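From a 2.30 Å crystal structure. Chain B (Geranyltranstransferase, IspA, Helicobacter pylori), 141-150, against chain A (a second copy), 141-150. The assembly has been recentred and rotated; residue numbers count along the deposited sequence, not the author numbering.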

# COMPACT_ATOMS: atom_id res chain seq x y z
N GLU B 141 -19.46 0.79 8.14
CA GLU B 141 -19.12 0.38 9.50
C GLU B 141 -17.69 -0.10 9.55
O GLU B 141 -17.20 -0.73 8.60
CB GLU B 141 -20.09 -0.69 9.99
CG GLU B 141 -21.38 -0.09 10.55
CD GLU B 141 -22.53 -1.08 10.64
OE1 GLU B 141 -22.33 -2.30 10.43
OE2 GLU B 141 -23.66 -0.62 10.94
N SER B 142 -17.02 0.23 10.65
CA SER B 142 -15.58 0.11 10.73
C SER B 142 -15.14 -1.34 10.58
O SER B 142 -14.09 -1.61 9.96
CB SER B 142 -15.09 0.70 12.04
OG SER B 142 -15.73 0.05 13.12
N HIS B 143 -15.95 -2.27 11.09
CA HIS B 143 -15.69 -3.69 10.94
C HIS B 143 -15.75 -4.14 9.48
O HIS B 143 -14.98 -5.02 9.09
CB HIS B 143 -16.59 -4.55 11.86
CG HIS B 143 -18.01 -4.68 11.40
ND1 HIS B 143 -18.48 -5.82 10.78
CD2 HIS B 143 -19.07 -3.84 11.50
CE1 HIS B 143 -19.77 -5.67 10.50
NE2 HIS B 143 -20.14 -4.48 10.93
N ILE B 144 -16.63 -3.53 8.68
CA ILE B 144 -16.71 -3.81 7.24
C ILE B 144 -15.42 -3.33 6.54
O ILE B 144 -14.80 -4.10 5.82
CB ILE B 144 -17.94 -3.11 6.57
CG1 ILE B 144 -19.26 -3.44 7.28
CG2 ILE B 144 -17.98 -3.39 5.06
CD1 ILE B 144 -19.84 -4.80 6.97
N ILE B 145 -15.03 -2.08 6.81
CA ILE B 145 -13.84 -1.46 6.24
C ILE B 145 -12.59 -2.31 6.52
O ILE B 145 -11.86 -2.64 5.59
CB ILE B 145 -13.64 -0.00 6.75
CG1 ILE B 145 -14.84 0.88 6.39
CG2 ILE B 145 -12.34 0.61 6.20
CD1 ILE B 145 -15.23 0.88 4.89
N VAL B 146 -12.39 -2.69 7.78
CA VAL B 146 -11.26 -3.51 8.21
C VAL B 146 -11.13 -4.81 7.41
O VAL B 146 -10.04 -5.12 6.88
CB VAL B 146 -11.28 -3.74 9.76
CG1 VAL B 146 -10.40 -4.88 10.17
CG2 VAL B 146 -10.87 -2.46 10.49
N GLU B 147 -12.24 -5.54 7.28
CA GLU B 147 -12.29 -6.79 6.49
C GLU B 147 -11.95 -6.59 5.01
O GLU B 147 -11.25 -7.42 4.44
CB GLU B 147 -13.65 -7.50 6.61
CG GLU B 147 -13.99 -8.04 8.00
CD GLU B 147 -12.97 -9.06 8.52
OE1 GLU B 147 -12.43 -8.85 9.63
OE2 GLU B 147 -12.72 -10.07 7.83
N LEU B 148 -12.42 -5.51 4.40
CA LEU B 148 -12.05 -5.20 3.00
C LEU B 148 -10.56 -4.96 2.83
O LEU B 148 -9.98 -5.37 1.80
CB LEU B 148 -12.81 -4.00 2.46
CG LEU B 148 -14.34 -4.03 2.51
CD1 LEU B 148 -14.86 -2.64 2.33
CD2 LEU B 148 -14.89 -4.95 1.44
N ILE B 149 -9.95 -4.31 3.82
CA ILE B 149 -8.52 -4.02 3.80
C ILE B 149 -7.71 -5.30 3.94
O ILE B 149 -6.74 -5.50 3.21
CB ILE B 149 -8.11 -2.91 4.81
CG1 ILE B 149 -8.90 -1.63 4.48
CG2 ILE B 149 -6.61 -2.63 4.76
CD1 ILE B 149 -8.75 -0.47 5.44
N LYS B 150 -8.14 -6.18 4.85
CA LYS B 150 -7.57 -7.52 4.98
C LYS B 150 -7.57 -8.26 3.66
O LYS B 150 -6.55 -8.83 3.26
CB LYS B 150 -8.34 -8.37 5.98
CG LYS B 150 -8.09 -8.08 7.43
CD LYS B 150 -8.72 -9.19 8.25
CE LYS B 150 -9.00 -8.78 9.67
NZ LYS B 150 -9.02 -9.99 10.52
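Chain A 141-150: ESHIIVELIK

Chain A lays down the same element that chain B presents: a helix running from residue 142 through 150 and continuing beyond, with residue 141 at the N-cap position just before it. E141 in each copy has an extended backbone, with phi/psi of -62/142 in chain B and -63/140 in chain A, and every residue after it falls in the helical well. The first turn closes in the same way on both sides: the N of I145(A) donates to the O of E141(A) at 3.2 Å, and the N of I145(B) to the O of E141(B) at 3.1 Å. The two axes approach to 8.5 Å and cross at +55°, the angle between their N-to-C directions, so the helices run neither parallel nor antiparallel. They meet closest near their N-terminal ends. The CA of S142(B) lies 5.3 Å from the CA of H143(A), and the CA of H143(B) lies 5.3 Å from the CA of S142(A), a reciprocal register in which each residue finds its counterpart's neighbour.

Along the contact S142, V146 and I149 each meet their own copy, while I145 lies against the partner's V146, and the rule is a stripe of residues 142, 145, 146 and 149, all with CA-to-CB bonds directed toward the partner. Small side chains stand where the backbones are nearest. S142(B) and S142(A), both in the p rotamer, bring OG to OG at 2.4 Å, a very short hydrogen bond that either hydroxyl could donate. The tight spacing here also brings the OG of S142(B) to 3.5 Å from the N of H143(A), and the N of H143(B) to 3.5 Å from the OG of S142(A); these are close approaches accompanying the serine pair.

One turn on, V146 takes over. Both copies adopt chi1 of 163° (t), and CG2 of V146(B) meets CG2 of V146(A) at 3.8 Å. The same methyl serves several neighbours: CG2 of V146(B) is 3.7 Å from the O of S142(A) and 3.9 Å from CB of I145(A), while CG2 of V146(A) is 3.8 Å from the O of S142(B) and 3.7 Å from CG2 of I145(B). Each valine thus packs against the opposing first turn as well as against its twin. I145 in both chains starts toward the partner, but its end leads away.

The next turn needs a longer reach. I149(B) and I149(A), each m at chi1 and t at chi2, extend until CD1 meets CD1 at 3.8 Å. Serine, valine and isoleucine thus follow one another along the stripe, each touching its own copy. The stretches bury 382 Å² in all, divided almost evenly.

Outside the stripe the side chains add little or nothing to the contact. I144 points away in both copies. H143 starts sideways and its end leads away; in chain B its NE2 donates to OE1 of E141(B) at 3.1 Å. A long salt bridge, 3.7 Å from NZ of K150(B) to OE1 of E147(B), likewise stays within chain B.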

# COMPACT_ATOMS: atom_id res chain seq x y z
N GLU A 141 -9.89 -2.45 18.49
CA GLU A 141 -11.25 -2.09 18.09
C GLU A 141 -11.24 -1.59 16.66
O GLU A 141 -10.32 -0.87 16.27
CB GLU A 141 -11.84 -1.02 19.00
CG GLU A 141 -12.33 -1.56 20.34
CD GLU A 141 -12.60 -0.45 21.34
OE1 GLU A 141 -11.62 0.09 21.92
OE2 GLU A 141 -13.79 -0.11 21.55
N SER A 142 -12.25 -2.00 15.90
CA SER A 142 -12.29 -1.74 14.47
C SER A 142 -12.09 -0.27 14.12
O SER A 142 -11.33 0.05 13.20
CB SER A 142 -13.55 -2.33 13.83
OG SER A 142 -14.73 -1.77 14.38
N HIS A 143 -12.72 0.62 14.89
CA HIS A 143 -12.60 2.05 14.64
C HIS A 143 -11.18 2.58 14.85
O HIS A 143 -10.77 3.53 14.19
CB HIS A 143 -13.64 2.87 15.42
CG HIS A 143 -13.37 2.96 16.89
ND1 HIS A 143 -13.78 1.99 17.78
CD2 HIS A 143 -12.74 3.90 17.62
CE1 HIS A 143 -13.41 2.34 19.00
NE2 HIS A 143 -12.77 3.49 18.93
N ILE A 144 -10.43 1.95 15.76
CA ILE A 144 -9.03 2.32 15.98
C ILE A 144 -8.16 1.88 14.80
O ILE A 144 -7.33 2.67 14.33
CB ILE A 144 -8.49 1.78 17.35
CG1 ILE A 144 -9.11 2.57 18.52
CG2 ILE A 144 -6.94 1.84 17.41
CD1 ILE A 144 -8.87 1.95 19.90
N ILE A 145 -8.37 0.66 14.30
CA ILE A 145 -7.62 0.16 13.13
C ILE A 145 -7.87 1.03 11.88
O ILE A 145 -6.93 1.33 11.12
CB ILE A 145 -7.90 -1.35 12.84
CG1 ILE A 145 -7.59 -2.21 14.06
CG2 ILE A 145 -7.09 -1.86 11.64
CD1 ILE A 145 -6.23 -1.96 14.70
N VAL A 146 -9.12 1.46 11.70
CA VAL A 146 -9.47 2.33 10.57
C VAL A 146 -8.72 3.65 10.62
O VAL A 146 -8.05 4.01 9.65
CB VAL A 146 -10.99 2.52 10.41
CG1 VAL A 146 -11.31 3.72 9.52
CG2 VAL A 146 -11.58 1.26 9.80
N GLU A 147 -8.79 4.34 11.77
CA GLU A 147 -8.00 5.56 12.00
C GLU A 147 -6.48 5.42 11.78
O GLU A 147 -5.87 6.31 11.22
CB GLU A 147 -8.27 6.12 13.39
CG GLU A 147 -9.36 7.16 13.40
CD GLU A 147 -10.52 6.78 14.31
OE1 GLU A 147 -10.31 6.68 15.54
OE2 GLU A 147 -11.64 6.58 13.78
N LEU A 148 -5.90 4.30 12.19
CA LEU A 148 -4.45 4.09 12.08
C LEU A 148 -4.08 4.00 10.62
O LEU A 148 -3.11 4.60 10.18
CB LEU A 148 -4.02 2.83 12.82
CG LEU A 148 -4.08 2.86 14.35
CD1 LEU A 148 -3.99 1.48 14.94
CD2 LEU A 148 -3.05 3.77 14.95
N ILE A 149 -4.90 3.25 9.87
CA ILE A 149 -4.77 3.12 8.42
C ILE A 149 -4.94 4.45 7.68
O ILE A 149 -4.11 4.76 6.80
CB ILE A 149 -5.68 1.99 7.88
CG1 ILE A 149 -5.15 0.64 8.37
CG2 ILE A 149 -5.72 2.00 6.36
CD1 ILE A 149 -6.01 -0.55 8.00
N LYS A 150 -5.98 5.24 8.05
CA LYS A 150 -6.16 6.61 7.54
C LYS A 150 -4.91 7.45 7.72
O LYS A 150 -4.50 8.19 6.82
CB LYS A 150 -7.28 7.37 8.29
CG LYS A 150 -8.70 6.90 8.10
CD LYS A 150 -9.65 7.99 8.65
CE LYS A 150 -11.07 7.50 8.82
NZ LYS A 150 -11.97 8.64 9.11